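Local coordinates for protein interferon alpha/beta receptor 1 (Mus musculus, PDB 3WCY) that pairs with IFNAR2 to form the heterodimeric receptor for type I interferons, whose binding activates JAK-STAT signalling, at residues E106-E110 against S190-I195; E133-F137 against A178-S182; N201-P206 against T290-S294; F341-T345 against T368-V372. One frame throughout, in Å; residues are numbered along the deposited sequence.

Contact 1: E106-E110 against S190-I195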
loop_
_atom_site.group_PDB
_atom_site.type_symbol
_atom_site.label_atom_id
_atom_site.label_comp_id
_atom_site.label_asym_id
_atom_site.label_seq_id
_atom_site.Cartn_x
_atom_site.Cartn_y
_atom_site.Cartn_z
ATOM N N GLU A 106 -16.051 -10.028 7.442
ATOM C CA GLU A 106 -16.644 -9.890 8.774
ATOM C C GLU A 106 -16.479 -8.426 9.245
ATOM O O GLU A 106 -15.384 -7.865 9.152
ATOM C CB GLU A 106 -16.031 -10.900 9.764
ATOM C CG GLU A 106 -16.823 -11.064 11.055
ATOM C CD GLU A 106 -16.212 -11.996 12.087
ATOM O OE1 GLU A 106 -16.805 -13.073 12.332
ATOM O OE2 GLU A 106 -15.161 -11.642 12.669
ATOM N N VAL A 107 -17.581 -7.805 9.708
ATOM C CA VAL A 107 -17.565 -6.400 10.125
ATOM C C VAL A 107 -18.173 -6.147 11.505
ATOM O O VAL A 107 -19.283 -6.595 11.775
ATOM C CB VAL A 107 -18.082 -5.436 9.007
ATOM C CG1 VAL A 107 -19.226 -6.048 8.206
ATOM C CG2 VAL A 107 -18.473 -4.064 9.553
ATOM N N ARG A 108 -17.430 -5.439 12.375
ATOM C CA ARG A 108 -17.892 -5.054 13.711
ATOM C C ARG A 108 -17.801 -3.538 13.822
ATOM O O ARG A 108 -16.749 -2.962 13.542
ATOM C CB ARG A 108 -17.086 -5.733 14.848
ATOM C CG ARG A 108 -16.913 -7.258 14.751
ATOM C CD ARG A 108 -18.179 -8.072 14.979
ATOM N NE ARG A 108 -17.969 -9.475 14.617
ATOM C CZ ARG A 108 -18.852 -10.448 14.813
ATOM N NH1 ARG A 108 -20.022 -10.188 15.385
ATOM N NH2 ARG A 108 -18.570 -11.691 14.447
ATOM N N LEU A 109 -18.909 -2.896 14.217
ATOM C CA LEU A 109 -19.005 -1.438 14.347
ATOM C C LEU A 109 -18.734 -0.944 15.767
ATOM O O LEU A 109 -19.093 -1.607 16.743
ATOM C CB LEU A 109 -20.378 -0.933 13.866
ATOM C CG LEU A 109 -20.821 -1.367 12.468
ATOM C CD1 LEU A 109 -22.281 -1.208 12.306
ATOM C CD2 LEU A 109 -20.099 -0.596 11.401
ATOM N N GLU A 110 -18.106 0.233 15.865
ATOM C CA GLU A 110 -17.762 0.918 17.107
ATOM C C GLU A 110 -18.051 2.404 16.862
ATOM O O GLU A 110 -17.601 2.940 15.847
ATOM C CB GLU A 110 -16.277 0.683 17.419
ATOM C CG GLU A 110 -15.890 0.934 18.867
ATOM C CD GLU A 110 -14.454 1.357 19.127
ATOM O OE1 GLU A 110 -13.596 1.186 18.230
ATOM O OE2 GLU A 110 -14.186 1.854 20.247
ATOM N N SER A 190 -21.815 -7.345 2.728
ATOM C CA SER A 190 -22.114 -7.942 4.028
ATOM C C SER A 190 -23.559 -7.639 4.460
ATOM O O SER A 190 -24.179 -6.705 3.926
ATOM C CB SER A 190 -21.137 -7.426 5.079
ATOM O OG SER A 190 -21.089 -6.009 5.088
ATOM N N THR A 191 -24.102 -8.436 5.413
ATOM C CA THR A 191 -25.445 -8.204 5.952
ATOM C C THR A 191 -25.406 -6.817 6.585
ATOM O O THR A 191 -24.411 -6.481 7.241
ATOM C CB THR A 191 -25.836 -9.301 6.968
ATOM O OG1 THR A 191 -25.906 -10.566 6.309
ATOM C CG2 THR A 191 -27.164 -9.033 7.629
ATOM N N VAL A 192 -26.430 -5.987 6.322
ATOM C CA VAL A 192 -26.490 -4.627 6.863
ATOM C C VAL A 192 -26.364 -4.602 8.406
ATOM O O VAL A 192 -26.890 -5.483 9.088
ATOM C CB VAL A 192 -27.668 -3.783 6.292
ATOM C CG1 VAL A 192 -29.018 -4.297 6.775
ATOM C CG2 VAL A 192 -27.511 -2.302 6.617
ATOM N N GLN A 193 -25.559 -3.659 8.915
ATOM C CA GLN A 193 -25.306 -3.463 10.336
ATOM C C GLN A 193 -25.472 -2.004 10.684
ATOM O O GLN A 193 -24.860 -1.144 10.043
ATOM C CB GLN A 193 -23.910 -3.941 10.711
ATOM C CG GLN A 193 -23.891 -5.360 11.210
ATOM C CD GLN A 193 -22.490 -5.750 11.565
ATOM O OE1 GLN A 193 -21.975 -5.378 12.623
ATOM N NE2 GLN A 193 -21.838 -6.492 10.670
ATOM N N CYS A 194 -26.317 -1.728 11.690
ATOM C CA CYS A 194 -26.616 -0.377 12.144
ATOM C C CYS A 194 -26.025 -0.107 13.520
ATOM O O CYS A 194 -25.881 -1.021 14.334
ATOM C CB CYS A 194 -28.120 -0.114 12.116
ATOM S SG CYS A 194 -28.932 -0.559 10.553
ATOM N N ILE A 195 -25.675 1.160 13.767
ATOM C CA ILE A 195 -25.098 1.659 15.019
ATOM C C ILE A 195 -25.491 3.136 15.219
ATOM O O ILE A 195 -25.697 3.860 14.241
ATOM C CB ILE A 195 -23.553 1.432 15.066
ATOM C CG1 ILE A 195 -22.946 1.800 16.448
ATOM C CG2 ILE A 195 -22.835 2.140 13.903
ATOM C CD1 ILE A 195 -21.601 1.225 16.760
#

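Contact 2: E133-F137 against A178-S182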
loop_
_atom_site.group_PDB
_atom_site.type_symbol
_atom_site.label_atom_id
_atom_site.label_comp_id
_atom_site.label_asym_id
_atom_site.label_seq_id
_atom_site.Cartn_x
_atom_site.Cartn_y
_atom_site.Cartn_z
ATOM N N GLU A 133 -3.617 -13.863 -0.240
ATOM C CA GLU A 133 -4.283 -12.815 -1.019
ATOM C C GLU A 133 -4.673 -11.594 -0.192
ATOM O O GLU A 133 -4.917 -10.530 -0.767
ATOM C CB GLU A 133 -5.471 -13.369 -1.810
ATOM C CG GLU A 133 -5.083 -13.917 -3.172
ATOM C CD GLU A 133 -4.228 -15.167 -3.158
ATOM O OE1 GLU A 133 -3.350 -15.286 -4.042
ATOM O OE2 GLU A 133 -4.425 -16.024 -2.265
ATOM N N LYS A 134 -4.662 -11.725 1.156
ATOM C CA LYS A 134 -4.962 -10.654 2.119
ATOM C C LYS A 134 -4.435 -9.257 1.710
ATOM O O LYS A 134 -5.220 -8.306 1.809
ATOM C CB LYS A 134 -4.449 -10.997 3.531
ATOM C CG LYS A 134 -5.052 -12.237 4.157
ATOM C CD LYS A 134 -3.967 -13.105 4.766
ATOM C CE LYS A 134 -3.820 -12.912 6.254
ATOM N NZ LYS A 134 -2.736 -13.763 6.798
ATOM N N PRO A 135 -3.151 -9.072 1.259
ATOM C CA PRO A 135 -2.701 -7.711 0.915
ATOM C C PRO A 135 -3.334 -7.158 -0.358
ATOM O O PRO A 135 -3.460 -5.939 -0.503
ATOM C CB PRO A 135 -1.184 -7.859 0.781
ATOM C CG PRO A 135 -0.852 -9.219 1.341
ATOM C CD PRO A 135 -2.047 -10.040 1.081
ATOM N N SER A 136 -3.758 -8.055 -1.264
ATOM C CA SER A 136 -4.380 -7.670 -2.527
ATOM C C SER A 136 -5.759 -7.047 -2.324
ATOM O O SER A 136 -6.060 -6.052 -2.983
ATOM C CB SER A 136 -4.448 -8.855 -3.488
ATOM O OG SER A 136 -3.167 -9.186 -4.005
ATOM N N PHE A 137 -6.566 -7.600 -1.383
ATOM C CA PHE A 137 -7.921 -7.141 -1.058
ATOM C C PHE A 137 -8.043 -5.659 -0.728
ATOM O O PHE A 137 -7.205 -5.088 -0.033
ATOM C CB PHE A 137 -8.535 -7.942 0.104
ATOM C CG PHE A 137 -8.725 -9.430 -0.065
ATOM C CD1 PHE A 137 -9.258 -9.953 -1.238
ATOM C CD2 PHE A 137 -8.477 -10.299 0.988
ATOM C CE1 PHE A 137 -9.456 -11.329 -1.381
ATOM C CE2 PHE A 137 -8.698 -11.670 0.850
ATOM C CZ PHE A 137 -9.190 -12.175 -0.332
ATOM N N ALA A 178 -15.816 -6.750 -0.034
ATOM C CA ALA A 178 -14.414 -7.139 -0.186
ATOM C C ALA A 178 -14.139 -7.286 -1.667
ATOM O O ALA A 178 -14.859 -8.003 -2.368
ATOM C CB ALA A 178 -14.133 -8.446 0.535
ATOM N N ILE A 179 -13.140 -6.567 -2.168
ATOM C CA ILE A 179 -12.798 -6.650 -3.588
ATOM C C ILE A 179 -11.360 -7.079 -3.827
ATOM O O ILE A 179 -10.484 -6.697 -3.054
ATOM C CB ILE A 179 -13.225 -5.399 -4.410
ATOM C CG1 ILE A 179 -12.773 -4.075 -3.747
ATOM C CG2 ILE A 179 -14.738 -5.415 -4.666
ATOM C CD1 ILE A 179 -12.653 -2.870 -4.710
ATOM N N HIS A 180 -11.131 -7.916 -4.864
ATOM C CA HIS A 180 -9.804 -8.370 -5.311
ATOM C C HIS A 180 -9.529 -7.557 -6.602
ATOM O O HIS A 180 -9.938 -7.986 -7.687
ATOM C CB HIS A 180 -9.790 -9.894 -5.591
ATOM C CG HIS A 180 -8.426 -10.534 -5.569
ATOM N ND1 HIS A 180 -7.275 -9.832 -5.926
ATOM C CD2 HIS A 180 -8.076 -11.803 -5.253
ATOM C CE1 HIS A 180 -6.276 -10.691 -5.802
ATOM N NE2 HIS A 180 -6.704 -11.889 -5.401
ATOM N N PRO A 181 -8.917 -6.346 -6.504
ATOM C CA PRO A 181 -8.753 -5.503 -7.703
ATOM C C PRO A 181 -7.864 -6.026 -8.827
ATOM O O PRO A 181 -7.887 -5.449 -9.917
ATOM C CB PRO A 181 -8.249 -4.169 -7.138
ATOM C CG PRO A 181 -7.606 -4.520 -5.854
ATOM C CD PRO A 181 -8.417 -5.651 -5.299
ATOM N N SER A 182 -7.093 -7.102 -8.582
ATOM C CA SER A 182 -6.193 -7.671 -9.587
ATOM C C SER A 182 -6.672 -9.003 -10.174
ATOM O O SER A 182 -6.505 -9.227 -11.374
ATOM C CB SER A 182 -4.775 -7.790 -9.037
ATOM O OG SER A 182 -4.269 -6.519 -8.656
#

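Contact 3: N201-P206 against T290-S294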
loop_
_atom_site.group_PDB
_atom_site.type_symbol
_atom_site.label_atom_id
_atom_site.label_comp_id
_atom_site.label_asym_id
_atom_site.label_seq_id
_atom_site.Cartn_x
_atom_site.Cartn_y
_atom_site.Cartn_z
ATOM N N ASN A 201 -18.667 15.068 22.965
ATOM C CA ASN A 201 -17.837 15.166 24.170
ATOM C C ASN A 201 -17.690 16.611 24.643
ATOM O O ASN A 201 -17.739 17.535 23.825
ATOM C CB ASN A 201 -16.436 14.558 23.925
ATOM C CG ASN A 201 -16.294 13.060 24.142
ATOM O OD1 ASN A 201 -17.236 12.339 24.505
ATOM N ND2 ASN A 201 -15.089 12.557 23.922
ATOM N N LYS A 202 -17.480 16.801 25.965
ATOM C CA LYS A 202 -17.263 18.123 26.563
ATOM C C LYS A 202 -15.912 18.720 26.113
ATOM O O LYS A 202 -15.692 19.925 26.253
ATOM C CB LYS A 202 -17.418 18.096 28.102
ATOM C CG LYS A 202 -16.390 17.255 28.861
ATOM C CD LYS A 202 -16.426 17.557 30.358
ATOM C CE LYS A 202 -15.331 16.841 31.114
ATOM N NZ LYS A 202 -15.343 17.189 32.560
ATOM N N MET A 203 -15.033 17.864 25.540
ATOM C CA MET A 203 -13.718 18.208 25.000
ATOM C C MET A 203 -13.562 17.656 23.567
ATOM O O MET A 203 -13.695 16.445 23.375
ATOM C CB MET A 203 -12.573 17.741 25.931
ATOM C CG MET A 203 -12.791 16.375 26.581
ATOM S SD MET A 203 -11.772 16.152 28.062
ATOM C CE MET A 203 -12.614 14.819 28.829
ATOM N N PRO A 204 -13.325 18.513 22.540
ATOM C CA PRO A 204 -13.197 17.991 21.168
ATOM C C PRO A 204 -11.793 17.497 20.795
ATOM O O PRO A 204 -10.795 17.931 21.380
ATOM C CB PRO A 204 -13.635 19.174 20.303
ATOM C CG PRO A 204 -13.294 20.384 21.112
ATOM C CD PRO A 204 -13.166 19.982 22.567
ATOM N N VAL A 205 -11.727 16.595 19.799
ATOM C CA VAL A 205 -10.492 15.996 19.283
ATOM C C VAL A 205 -9.691 16.999 18.406
ATOM O O VAL A 205 -10.324 17.782 17.687
ATOM C CB VAL A 205 -10.743 14.631 18.566
ATOM C CG1 VAL A 205 -11.264 13.579 19.539
ATOM C CG2 VAL A 205 -11.679 14.770 17.364
ATOM N N PRO A 206 -8.322 16.987 18.440
ATOM C CA PRO A 206 -7.539 17.947 17.630
ATOM C C PRO A 206 -7.804 17.940 16.122
ATOM O O PRO A 206 -8.097 16.891 15.546
ATOM C CB PRO A 206 -6.090 17.583 17.953
ATOM C CG PRO A 206 -6.161 16.957 19.294
ATOM C CD PRO A 206 -7.426 16.162 19.274
ATOM N N THR A 290 -13.156 11.409 29.387
ATOM C CA THR A 290 -12.004 11.080 28.553
ATOM C C THR A 290 -12.344 11.242 27.060
ATOM O O THR A 290 -13.237 10.558 26.543
ATOM C CB THR A 290 -11.422 9.702 28.946
ATOM O OG1 THR A 290 -11.180 9.688 30.356
ATOM C CG2 THR A 290 -10.132 9.366 28.198
ATOM N N SER A 291 -11.620 12.159 26.382
ATOM C CA SER A 291 -11.790 12.477 24.958
ATOM C C SER A 291 -11.499 11.274 24.049
ATOM O O SER A 291 -10.717 10.395 24.423
ATOM C CB SER A 291 -10.903 13.660 24.570
ATOM O OG SER A 291 -10.996 13.981 23.190
ATOM N N PHE A 292 -12.119 11.242 22.849
ATOM C CA PHE A 292 -11.870 10.182 21.870
ATOM C C PHE A 292 -10.505 10.432 21.194
ATOM O O PHE A 292 -9.797 11.365 21.582
ATOM C CB PHE A 292 -13.015 10.098 20.832
ATOM C CG PHE A 292 -14.279 9.432 21.330
ATOM C CD1 PHE A 292 -14.280 8.092 21.710
ATOM C CD2 PHE A 292 -15.473 10.138 21.405
ATOM C CE1 PHE A 292 -15.449 7.479 22.175
ATOM C CE2 PHE A 292 -16.639 9.528 21.880
ATOM C CZ PHE A 292 -16.619 8.201 22.258
ATOM N N TRP A 293 -10.118 9.597 20.215
ATOM C CA TRP A 293 -8.854 9.797 19.513
ATOM C C TRP A 293 -9.029 10.662 18.272
ATOM O O TRP A 293 -10.045 10.570 17.580
ATOM C CB TRP A 293 -8.191 8.465 19.153
ATOM C CG TRP A 293 -7.584 7.751 20.318
ATOM C CD1 TRP A 293 -8.004 6.575 20.865
ATOM C CD2 TRP A 293 -6.426 8.149 21.060
ATOM N NE1 TRP A 293 -7.180 6.214 21.903
ATOM C CE2 TRP A 293 -6.204 7.164 22.048
ATOM C CE3 TRP A 293 -5.553 9.251 20.993
ATOM C CZ2 TRP A 293 -5.149 7.249 22.968
ATOM C CZ3 TRP A 293 -4.502 9.328 21.894
ATOM C CH2 TRP A 293 -4.309 8.337 22.869
ATOM N N SER A 294 -8.014 11.486 17.991
ATOM C CA SER A 294 -7.933 12.389 16.842
ATOM C C SER A 294 -7.731 11.605 15.530
ATOM O O SER A 294 -7.496 10.391 15.560
ATOM C CB SER A 294 -6.770 13.360 17.048
ATOM O OG SER A 294 -6.456 14.114 15.887
#

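Contact 4: F341-T345 against T368-V372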
loop_
_atom_site.group_PDB
_atom_site.type_symbol
_atom_site.label_atom_id
_atom_site.label_comp_id
_atom_site.label_asym_id
_atom_site.label_seq_id
_atom_site.Cartn_x
_atom_site.Cartn_y
_atom_site.Cartn_z
ATOM N N PHE A 341 1.531 28.339 -12.779
ATOM C CA PHE A 341 1.537 29.677 -13.359
ATOM C C PHE A 341 0.643 30.682 -12.638
ATOM O O PHE A 341 -0.417 30.323 -12.123
ATOM C CB PHE A 341 1.264 29.639 -14.876
ATOM C CG PHE A 341 -0.134 29.254 -15.302
ATOM C CD1 PHE A 341 -1.017 30.209 -15.783
ATOM C CD2 PHE A 341 -0.554 27.929 -15.256
ATOM C CE1 PHE A 341 -2.311 29.853 -16.177
ATOM C CE2 PHE A 341 -1.848 27.575 -15.647
ATOM C CZ PHE A 341 -2.714 28.538 -16.110
ATOM N N TRP A 342 1.088 31.948 -12.601
ATOM C CA TRP A 342 0.362 33.060 -11.983
ATOM C C TRP A 342 0.666 34.395 -12.684
ATOM O O TRP A 342 1.256 34.388 -13.762
ATOM C CB TRP A 342 0.604 33.114 -10.457
ATOM C CG TRP A 342 1.978 33.536 -10.025
ATOM C CD1 TRP A 342 2.367 34.785 -9.642
ATOM C CD2 TRP A 342 3.111 32.683 -9.821
ATOM N NE1 TRP A 342 3.684 34.774 -9.250
ATOM C CE2 TRP A 342 4.167 33.495 -9.348
ATOM C CE3 TRP A 342 3.350 31.314 -10.023
ATOM C CZ2 TRP A 342 5.443 32.986 -9.079
ATOM C CZ3 TRP A 342 4.608 30.806 -9.738
ATOM C CH2 TRP A 342 5.640 31.639 -9.279
ATOM N N GLU A 343 0.239 35.521 -12.090
ATOM C CA GLU A 343 0.449 36.874 -12.608
ATOM C C GLU A 343 1.228 37.704 -11.580
ATOM O O GLU A 343 1.010 37.552 -10.379
ATOM C CB GLU A 343 -0.908 37.527 -12.910
ATOM C CG GLU A 343 -0.836 38.777 -13.770
ATOM C CD GLU A 343 -2.154 39.504 -13.960
ATOM O OE1 GLU A 343 -3.000 39.473 -13.036
ATOM O OE2 GLU A 343 -2.322 40.145 -15.023
ATOM N N ASN A 344 2.099 38.612 -12.050
ATOM C CA ASN A 344 2.922 39.467 -11.187
ATOM C C ASN A 344 2.136 40.536 -10.378
ATOM O O ASN A 344 2.742 41.461 -9.820
ATOM C CB ASN A 344 4.072 40.081 -11.984
ATOM C CG ASN A 344 5.349 40.156 -11.193
ATOM O OD1 ASN A 344 5.607 41.125 -10.476
ATOM N ND2 ASN A 344 6.165 39.119 -11.281
ATOM N N THR A 345 0.793 40.396 -10.302
ATOM C CA THR A 345 -0.102 41.306 -9.573
ATOM C C THR A 345 -1.066 40.521 -8.675
ATOM O O THR A 345 -1.541 41.056 -7.670
ATOM C CB THR A 345 -0.855 42.242 -10.534
ATOM O OG1 THR A 345 -1.581 41.460 -11.482
ATOM C CG2 THR A 345 0.067 43.241 -11.247
ATOM N N THR A 368 0.439 41.589 -20.393
ATOM C CA THR A 368 0.504 41.329 -18.948
ATOM C C THR A 368 1.598 40.304 -18.621
ATOM O O THR A 368 1.808 39.361 -19.388
ATOM C CB THR A 368 -0.885 40.962 -18.363
ATOM O OG1 THR A 368 -1.462 39.894 -19.112
ATOM C CG2 THR A 368 -1.851 42.152 -18.316
ATOM N N VAL A 369 2.300 40.503 -17.488
ATOM C CA VAL A 369 3.407 39.648 -17.048
ATOM C C VAL A 369 2.906 38.413 -16.300
ATOM O O VAL A 369 2.206 38.543 -15.294
ATOM C CB VAL A 369 4.474 40.435 -16.234
ATOM C CG1 VAL A 369 5.663 39.547 -15.870
ATOM C CG2 VAL A 369 4.947 41.676 -16.992
ATOM N N TYR A 370 3.289 37.219 -16.794
ATOM C CA TYR A 370 2.933 35.926 -16.213
ATOM C C TYR A 370 4.175 35.176 -15.732
ATOM O O TYR A 370 5.153 35.065 -16.470
ATOM C CB TYR A 370 2.136 35.068 -17.212
ATOM C CG TYR A 370 0.705 35.521 -17.407
ATOM C CD1 TYR A 370 -0.296 35.137 -16.519
ATOM C CD2 TYR A 370 0.343 36.304 -18.499
ATOM C CE1 TYR A 370 -1.617 35.551 -16.695
ATOM C CE2 TYR A 370 -0.976 36.715 -18.692
ATOM C CZ TYR A 370 -1.955 36.335 -17.785
ATOM O OH TYR A 370 -3.259 36.729 -17.970
ATOM N N CYS A 371 4.126 34.665 -14.494
ATOM C CA CYS A 371 5.215 33.916 -13.878
ATOM C C CYS A 371 4.942 32.421 -13.876
ATOM O O CYS A 371 3.969 31.976 -13.272
ATOM C CB CYS A 371 5.503 34.437 -12.477
ATOM S SG CYS A 371 7.091 35.289 -12.324
ATOM N N VAL A 372 5.810 31.648 -14.551
ATOM C CA VAL A 372 5.687 30.187 -14.671
ATOM C C VAL A 372 6.740 29.448 -13.823
ATOM O O VAL A 372 7.852 29.948 -13.629
ATOM C CB VAL A 372 5.693 29.693 -16.151
ATOM C CG1 VAL A 372 4.890 28.405 -16.302
ATOM C CG2 VAL A 372 5.166 30.760 -17.112
#

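Contact 1: E106-E110 against S190-I195
Val107 and Leu109 on the first strand of the second fibronectin type III domain meet Gln193 and Ile195 on its last strand and Ser190 in the loop before it, where the two sheets of the sandwich come together along one edge. The short strand segments run nearly parallel, 10° apart, with axes 7.8 Å from each other. They are thus not sheet partners, and side chains fill the space between them. Gln193 is the polar link: its NE2 donates to the backbone O of Val107 at 2.8 Å, with the carbonyl lying close to the plane of the amide and the donor tilted 34° from the carbonyl plane. Val107 CG1 lies 3.6 Å from Ser190 OG, a hydroxyl already engaged with the backbone N of Val176. Leu109 reaches further, its CD1 coming 3.6 Å from Gln193 CB and 3.8 Å from Ile195 CG2. With CG1 anti to the backbone N (chi1 -173°), Ile195 sets its CD1 against the Leu109-Glu110 peptide, 3.7 Å from Glu110 N. Strand 116-121 pairs with 106-110 through the backbone, while strand 171-179 flanks 190-195, tied to it by the Cys173-Cys194 disulfide and supplying Leu174 and Val176 to the packing against Leu109 and Val107.

Contact 2: E133-F137 against A178-S182
The backbone O of Glu133, a residue whose side chain leans on His180, is gripped by two amides of its own turn: Ser136 N at 2.8 Å and, weakly, Phe137 N. The same oxygen lies 3.9 Å above the plane of the Phe137 ring, near its rim. This compact turn precedes strand 138-145 of the second fibronectin type III domain and packs against the end of strand 171-179, where the chain leaves the sheet. Ser182 OG bonds a basic side chain of another protein chain, and that protein also packs on Pro181, so the contact lies at an interface of the assembly. His180, its CG anti to the backbone N (chi1 -159°), brings its imidazole up to three residues of the turn. The Phe137 ring presents its edge to the imidazole face in a T-shaped pair, centroids 5.6 Å apart and planes at 76°. Ser136 CB comes 3.5 Å from His180 CE1, and Glu133 CG 3.4 Å from His180 NE2. The backbones meet through a CA-H...O contact of 3.3 Å from Phe137 CA to Ile179 O, while Pro181 CD abuts Ser136 O. Replacing His180 by an alanine is likely to leave the Phe137 edge without an aromatic face and to open a gap beside Ser136 and Glu133. The two segments hold together by an aromatic edge-to-face pair, close packing and a CH...O contact, while the polar ends of Glu133, bonded to Tyr70 OH, and of Ser182 find their partners outside them.

Contact 3: N201-P206 against T290-S294
Val205, with CG1 anti to its carbonyl carbon, and Ser294, with OG anti to its backbone N (chi1 169°), are turned so that the methyl and the hydroxyl each meet a backbone carbonyl of the facing loop. The contact belongs to the third fibronectin type III domain: residues 201-206 lead from the second domain into its first strand, and 290-294 lie in the loop before its last strand, 297-300. Val205 CG1 rests 3.4 Å from Phe292 O and 4.1 Å from Phe292 CB. That same carbonyl accepts a bond from Ser291 OG, which is thereby tied to the carbonyl of the next residue, while Ser291 CB packs 3.9 Å from Met203 CG. The extended Met203 chain carries CE to within 3.5 Å of Thr290 N. At the other end of this run the side-chain amide of Asn201 lies almost parallel to the Phe292 ring, their planes 6° apart. Asn201 and Phe292 both touch Asp113 of the second domain, which places them at the junction of the two domains. Pro206 closes the row: its CD touches Ser294 CB at 3.6 Å, and Ser294 OG donates to Pro206 O at 3.2 Å from above the carbonyl plane, 39° out of it.

Contact 4: F341-T345 against T368-V372
Trp342 lays one face of its indole over Cys371, directly across an antiparallel pair in the fourth fibronectin type III domain. Its chi1 of 71° sets CG between the backbone N and carbonyl carbon, folding the ring back over strand 369-372. Cys371 CB makes a CH-pi contact, 3.8 Å from the centroid of the five-membered ring and 23° off its normal, while SG stands obliquely to the six-membered ring. The backbones of the pair are hydrogen-bonded in both directions: Trp342 N to Cys371 O and Cys371 N to Trp342 O, each at 3.0 Å. A third bond, from Asn344 N to Val369 O at 3.2 Å, is nearly straight (169°) and prolongs the pairing beyond strand 337-343. The other face of the sheet carries Phe341, Glu343, Tyr370 and Val372. There Phe341 CB packs 4.1 Å from Val372 CG1, and the Tyr370 ring turns its edge to Trp342 O, with CD1 3.3 Å away. The extended Glu343 chain runs past Thr368 at a slant, bringing OE2 3.7 Å from Thr368 CB. A serine at Trp342 would probably uncover Cys371 CB and leave Lys349 without its cation-pi partner. The chemistry here joins backbone pairing to an aromatic contact: the indole covers the CB of a disulfide-bonded cysteine, and its pi system takes both the CH-pi contact from Cys371 and a cation-pi contact from Lys349, beside a strand that the disulfide to Cys393 fastens to the neighbouring 392-395.

How the contacts relate
Contacts 1 and 2 share the second fibronectin type III domain and reach the same four-stranded sheet through neighbouring strands 193-196 and 171-179; their centres lie 20 Å apart, and their nearest atoms about 7 Å. Contact 2 is the one of the four touched by another protein of the assembly. Contact 3, at the entry to the third domain, approaches contact 1 to about 6 Å between nearest atoms, whereas contact 2 is about 22 Å from it. Contact 4 stands apart in the fourth domain, its nearest atoms about 31 Å from contact 3, 33 Å from contact 2 and 43 Å from contact 1.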